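Local coordinates for putative histidine protein kinase (Rhodobacter sphaeroides, PDB 3KYJ) that probably relays chemoreceptor signals to the flagellar motors as a CheA-type kinase that autophosphorylates on histidine and passes the phosphate to CheB or CheY, at residues H43-K55 with E67-R81. Sequence-based numbering, arbitrary orientation.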
loop_
_atom_site.group_PDB
_atom_site.type_symbol
_atom_site.label_atom_id
_atom_site.label_comp_id
_atom_site.label_asym_id
_atom_site.label_seq_id
_atom_site.Cartn_x
_atom_site.Cartn_y
_atom_site.Cartn_z
ATOM N N HIS A 43 -12.718 14.165 -5.961
ATOM C CA HIS A 43 -12.353 13.764 -4.599
ATOM C C HIS A 43 -12.417 12.279 -4.296
ATOM O O HIS A 43 -11.774 11.841 -3.344
ATOM C CB HIS A 43 -13.197 14.536 -3.600
ATOM C CG HIS A 43 -12.890 15.993 -3.593
ATOM N ND1 HIS A 43 -11.701 16.492 -3.105
ATOM C CD2 HIS A 43 -13.564 17.050 -4.106
ATOM C CE1 HIS A 43 -11.678 17.803 -3.273
ATOM N NE2 HIS A 43 -12.793 18.165 -3.881
ATOM N N VAL A 44 -13.162 11.486 -5.066
ATOM C CA VAL A 44 -13.294 10.063 -4.723
ATOM C C VAL A 44 -11.958 9.316 -4.893
ATOM O O VAL A 44 -11.617 8.460 -4.087
ATOM C CB VAL A 44 -14.477 9.409 -5.499
ATOM C CG1 VAL A 44 -14.491 7.881 -5.356
ATOM C CG2 VAL A 44 -15.793 9.977 -4.979
ATOM N N GLY A 45 -11.180 9.667 -5.909
ATOM C CA GLY A 45 -9.869 9.073 -6.091
ATOM C C GLY A 45 -8.918 9.371 -4.948
ATOM O O GLY A 45 -8.370 8.451 -4.347
ATOM N N PRO A 46 -8.725 10.654 -4.621
ATOM C CA PRO A 46 -7.875 11.018 -3.488
ATOM C C PRO A 46 -8.343 10.383 -2.186
ATOM O O PRO A 46 -7.526 9.952 -1.384
ATOM C CB PRO A 46 -7.985 12.545 -3.446
ATOM C CG PRO A 46 -8.237 12.948 -4.902
ATOM C CD PRO A 46 -9.054 11.821 -5.474
ATOM N N LEU A 47 -9.651 10.334 -1.977
ATOM C CA LEU A 47 -10.207 9.742 -0.772
ATOM C C LEU A 47 -9.871 8.243 -0.700
ATOM O O LEU A 47 -9.381 7.754 0.327
ATOM C CB LEU A 47 -11.717 9.991 -0.762
ATOM C CG LEU A 47 -12.481 9.278 0.345
ATOM C CD1 LEU A 47 -12.012 9.720 1.740
ATOM C CD2 LEU A 47 -13.963 9.574 0.188
ATOM N N PHE A 48 -10.094 7.523 -1.791
ATOM C CA PHE A 48 -9.773 6.117 -1.852
ATOM C C PHE A 48 -8.296 5.892 -1.575
ATOM O O PHE A 48 -7.934 5.026 -0.768
ATOM C CB PHE A 48 -10.135 5.516 -3.224
ATOM C CG PHE A 48 -9.922 4.022 -3.292
ATOM C CD1 PHE A 48 -10.982 3.151 -3.063
ATOM C CD2 PHE A 48 -8.685 3.504 -3.566
ATOM C CE1 PHE A 48 -10.811 1.787 -3.111
ATOM C CE2 PHE A 48 -8.493 2.120 -3.593
ATOM C CZ PHE A 48 -9.566 1.274 -3.371
ATOM N N ARG A 49 -7.433 6.650 -2.246
ATOM C CA ARG A 49 -5.997 6.446 -2.074
ATOM C C ARG A 49 -5.547 6.685 -0.632
ATOM O O ARG A 49 -4.706 5.944 -0.113
ATOM C CB ARG A 49 -5.226 7.331 -3.059
ATOM C CG ARG A 49 -5.398 6.849 -4.494
ATOM C CD ARG A 49 -4.473 7.575 -5.479
ATOM N NE ARG A 49 -4.815 8.983 -5.645
ATOM C CZ ARG A 49 -5.699 9.468 -6.515
ATOM N NH1 ARG A 49 -6.407 8.665 -7.296
ATOM N NH2 ARG A 49 -5.896 10.770 -6.570
ATOM N N ALA A 50 -6.116 7.699 0.014
ATOM C CA ALA A 50 -5.747 8.008 1.394
ATOM C C ALA A 50 -6.121 6.861 2.337
ATOM O O ALA A 50 -5.316 6.443 3.169
ATOM C CB ALA A 50 -6.410 9.284 1.826
ATOM N N VAL A 51 -7.327 6.345 2.190
ATOM C CA VAL A 51 -7.800 5.260 3.031
ATOM C C VAL A 51 -7.007 3.992 2.726
ATOM O O VAL A 51 -6.592 3.276 3.636
ATOM C CB VAL A 51 -9.308 5.044 2.839
ATOM C CG1 VAL A 51 -9.758 3.814 3.613
ATOM C CG2 VAL A 51 -10.050 6.275 3.361
ATOM N N HIS A 52 -6.727 3.752 1.451
ATOM C CA HIS A 52 -5.982 2.569 1.055
ATOM C C HIS A 52 -4.558 2.585 1.649
ATOM O O HIS A 52 -4.046 1.570 2.125
ATOM C CB HIS A 52 -5.943 2.477 -0.468
ATOM C CG HIS A 52 -5.318 1.219 -0.975
ATOM N ND1 HIS A 52 -5.921 -0.014 -0.848
ATOM C CD2 HIS A 52 -4.138 1.004 -1.605
ATOM C CE1 HIS A 52 -5.137 -0.935 -1.381
ATOM N NE2 HIS A 52 -4.050 -0.345 -1.847
ATOM N N THR A 53 -3.926 3.752 1.628
ATOM C CA THR A 53 -2.620 3.919 2.230
ATOM C C THR A 53 -2.679 3.655 3.741
ATOM O O THR A 53 -1.847 2.927 4.312
ATOM C CB THR A 53 -2.114 5.341 1.977
ATOM O OG1 THR A 53 -1.789 5.453 0.593
ATOM C CG2 THR A 53 -0.877 5.653 2.831
ATOM N N PHE A 54 -3.660 4.253 4.412
ATOM C CA PHE A 54 -3.787 4.062 5.844
ATOM C C PHE A 54 -3.991 2.577 6.189
ATOM O O PHE A 54 -3.359 2.046 7.100
ATOM C CB PHE A 54 -4.910 4.936 6.377
ATOM C CG PHE A 54 -4.938 4.994 7.873
ATOM C CD1 PHE A 54 -4.220 5.952 8.552
ATOM C CD2 PHE A 54 -5.640 4.052 8.594
ATOM C CE1 PHE A 54 -4.220 5.994 9.933
ATOM C CE2 PHE A 54 -5.633 4.073 9.979
ATOM C CZ PHE A 54 -4.929 5.037 10.650
ATOM N N LYS A 55 -4.840 1.909 5.420
ATOM C CA LYS A 55 -5.058 0.488 5.571
ATOM C C LYS A 55 -3.771 -0.326 5.392
ATOM O O LYS A 55 -3.442 -1.182 6.221
ATOM C CB LYS A 55 -6.106 0.019 4.568
ATOM C CG LYS A 55 -6.513 -1.427 4.733
ATOM C CD LYS A 55 -7.385 -1.980 3.586
ATOM C CE LYS A 55 -6.529 -2.303 2.375
ATOM N NZ LYS A 55 -7.286 -3.077 1.347
ATOM N N GLU A 67 -6.757 -2.056 10.805
ATOM C CA GLU A 67 -6.893 -2.423 9.410
ATOM C C GLU A 67 -8.352 -2.669 9.047
ATOM O O GLU A 67 -8.816 -2.223 8.014
ATOM C CB GLU A 67 -6.045 -3.650 9.109
ATOM C CG GLU A 67 -6.046 -4.065 7.646
ATOM C CD GLU A 67 -5.287 -5.340 7.386
ATOM O OE1 GLU A 67 -4.636 -5.863 8.302
ATOM O OE2 GLU A 67 -5.359 -5.841 6.264
ATOM N N SER A 68 -9.083 -3.371 9.910
ATOM C CA SER A 68 -10.462 -3.749 9.575
ATOM C C SER A 68 -11.390 -2.530 9.473
ATOM O O SER A 68 -12.345 -2.552 8.695
ATOM C CB SER A 68 -11.008 -4.741 10.616
ATOM O OG SER A 68 -11.160 -4.164 11.911
ATOM N N ARG A 69 -11.120 -1.481 10.242
ATOM C CA ARG A 69 -11.941 -0.258 10.142
ATOM C C ARG A 69 -11.638 0.462 8.822
ATOM O O ARG A 69 -12.545 0.897 8.107
ATOM C CB ARG A 69 -11.698 0.688 11.310
ATOM C CG ARG A 69 -12.525 0.382 12.581
ATOM C CD ARG A 69 -12.218 -0.991 13.133
ATOM N NE ARG A 69 -12.910 -1.222 14.394
ATOM C CZ ARG A 69 -13.250 -2.430 14.849
ATOM N NH1 ARG A 69 -13.083 -3.527 14.125
ATOM N NH2 ARG A 69 -13.849 -2.512 16.025
ATOM N N ALA A 70 -10.354 0.593 8.493
ATOM C CA ALA A 70 -9.969 1.215 7.232
ATOM C C ALA A 70 -10.497 0.398 6.053
ATOM O O ALA A 70 -10.942 0.959 5.035
ATOM C CB ALA A 70 -8.444 1.371 7.159
ATOM N N HIS A 71 -10.488 -0.930 6.179
ATOM C CA HIS A 71 -10.931 -1.783 5.097
ATOM C C HIS A 71 -12.406 -1.554 4.795
ATOM O O HIS A 71 -12.807 -1.492 3.637
ATOM C CB HIS A 71 -10.636 -3.268 5.378
ATOM C CG HIS A 71 -10.921 -4.148 4.207
ATOM N ND1 HIS A 71 -11.874 -5.139 4.230
ATOM C CD2 HIS A 71 -10.454 -4.107 2.936
ATOM C CE1 HIS A 71 -11.936 -5.716 3.042
ATOM N NE2 HIS A 71 -11.073 -5.116 2.242
ATOM N N LEU A 72 -13.234 -1.469 5.827
ATOM C CA LEU A 72 -14.649 -1.267 5.558
ATOM C C LEU A 72 -14.900 0.112 4.954
ATOM O O LEU A 72 -15.767 0.252 4.084
ATOM C CB LEU A 72 -15.502 -1.461 6.802
ATOM C CG LEU A 72 -15.869 -2.900 7.144
ATOM C CD1 LEU A 72 -17.131 -2.893 8.002
ATOM C CD2 LEU A 72 -16.083 -3.799 5.941
ATOM N N CYS A 73 -14.146 1.127 5.383
ATOM C CA CYS A 73 -14.224 2.437 4.726
ATOM C C CYS A 73 -13.914 2.295 3.240
ATOM O O CYS A 73 -14.618 2.846 2.392
ATOM C CB CYS A 73 -13.268 3.437 5.364
ATOM S SG CYS A 73 -13.683 3.948 7.021
ATOM N N GLU A 74 -12.866 1.540 2.920
ATOM C CA GLU A 74 -12.424 1.372 1.538
ATOM C C GLU A 74 -13.490 0.677 0.723
ATOM O O GLU A 74 -13.733 1.052 -0.435
ATOM C CB GLU A 74 -11.106 0.582 1.490
ATOM C CG GLU A 74 -10.447 0.547 0.125
ATOM C CD GLU A 74 -9.261 -0.389 0.103
ATOM O OE1 GLU A 74 -8.160 0.057 0.448
ATOM O OE2 GLU A 74 -9.436 -1.568 -0.242
ATOM N N ASP A 75 -14.156 -0.316 1.318
ATOM C CA ASP A 75 -15.246 -1.002 0.635
ATOM C C ASP A 75 -16.355 -0.015 0.254
ATOM O O ASP A 75 -16.883 -0.062 -0.870
ATOM C CB ASP A 75 -15.865 -2.079 1.523
ATOM C CG ASP A 75 -15.015 -3.342 1.625
ATOM O OD1 ASP A 75 -13.990 -3.492 0.921
ATOM O OD2 ASP A 75 -15.404 -4.190 2.440
ATOM N N LEU A 76 -16.720 0.874 1.182
ATOM C CA LEU A 76 -17.819 1.815 0.932
ATOM C C LEU A 76 -17.417 2.792 -0.177
ATOM O O LEU A 76 -18.194 3.068 -1.112
ATOM C CB LEU A 76 -18.176 2.567 2.220
ATOM C CG LEU A 76 -19.283 3.613 2.101
ATOM C CD1 LEU A 76 -20.553 3.027 1.480
ATOM C CD2 LEU A 76 -19.561 4.192 3.474
ATOM N N ILE A 77 -16.203 3.321 -0.090
ATOM C CA ILE A 77 -15.726 4.246 -1.111
ATOM C C ILE A 77 -15.642 3.525 -2.461
ATOM O O ILE A 77 -15.957 4.101 -3.499
ATOM C CB ILE A 77 -14.344 4.814 -0.747
ATOM C CG1 ILE A 77 -14.418 5.633 0.528
ATOM C CG2 ILE A 77 -13.798 5.641 -1.916
ATOM C CD1 ILE A 77 -13.068 5.788 1.232
ATOM N N GLY A 78 -15.239 2.256 -2.455
ATOM C CA GLY A 78 -15.208 1.459 -3.670
ATOM C C GLY A 78 -16.564 1.278 -4.348
ATOM O O GLY A 78 -16.640 1.186 -5.576
ATOM N N LEU A 79 -17.642 1.234 -3.572
ATOM C CA LEU A 79 -18.981 1.132 -4.163
ATOM C C LEU A 79 -19.292 2.381 -4.982
ATOM O O LEU A 79 -19.917 2.299 -6.041
ATOM C CB LEU A 79 -20.057 0.994 -3.100
ATOM C CG LEU A 79 -20.110 -0.317 -2.318
ATOM C CD1 LEU A 79 -21.155 -0.179 -1.227
ATOM C CD2 LEU A 79 -20.431 -1.478 -3.245
ATOM N N VAL A 80 -18.896 3.538 -4.465
ATOM C CA VAL A 80 -19.031 4.810 -5.207
ATOM C C VAL A 80 -18.164 4.786 -6.461
ATOM O O VAL A 80 -18.623 5.126 -7.555
ATOM C CB VAL A 80 -18.643 6.026 -4.336
ATOM C CG1 VAL A 80 -18.696 7.298 -5.156
ATOM C CG2 VAL A 80 -19.574 6.148 -3.144
ATOM N N ARG A 81 -16.909 4.375 -6.312
ATOM C CA ARG A 81 -15.965 4.461 -7.418
ATOM C C ARG A 81 -16.298 3.452 -8.520
ATOM O O ARG A 81 -16.182 3.776 -9.707
ATOM C CB ARG A 81 -14.532 4.243 -6.910
ATOM C CG ARG A 81 -13.466 4.546 -7.954
ATOM C CD ARG A 81 -12.098 4.089 -7.495
ATOM N NE ARG A 81 -12.025 2.631 -7.447
ATOM C CZ ARG A 81 -10.957 1.953 -7.048
ATOM N NH1 ARG A 81 -9.874 2.605 -6.668
ATOM N NH2 ARG A 81 -10.972 0.629 -7.040
#
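Segments 43-55 and 67-81, of helices 40-60 and 64-82, run antiparallel, their N-to-C directions 156° apart, and their axes approach to 8.8 Å; F48 lies level with I77 and K55 with E67. On the inner side I77 fits as a knob among V44, L47, F48 and V51. Its CD1 reaches L47 CG at 3.6 Å and also touches V51 CG2. V51 CG1 presses on the A70 carbonyl O at 3.4 Å. On the outer side R81 sets its tilted guanidinium over one face of the F48 ring, NH1 above the ring centre, a cation-pi contact. R81 CZ is 4.0 Å from the ring centroid, and the two planes are 32° apart. E74 CG meets F48 CE1 at 3.5 Å. With CG anti to the backbone N (chi1 -171°), the E74 chain stretches across to helix 40-60. H52 ND1 donates to E74 OE1 at 2.6 Å; the oxygen lies in the imidazole plane, but the donor sits above the carboxylate plane. K55 NZ forms a salt bridge with E74 OE2 at 3.1 Å, on the syn side of the oxygen but tilted out of the carboxylate plane. An alanine here takes away both bonds and would probably leave K55 without this carboxylate and the H52 ring less firmly fixed on its ND1 side. H52 NE2 bonds an acidic side chain of another protein's chain. This is the helical bundle of the Hpt domain, one piece of the longer CheA3 kinase, with H52, the predicted phosphorylation site, held through ND1 by a glutamate of the adjoining helix.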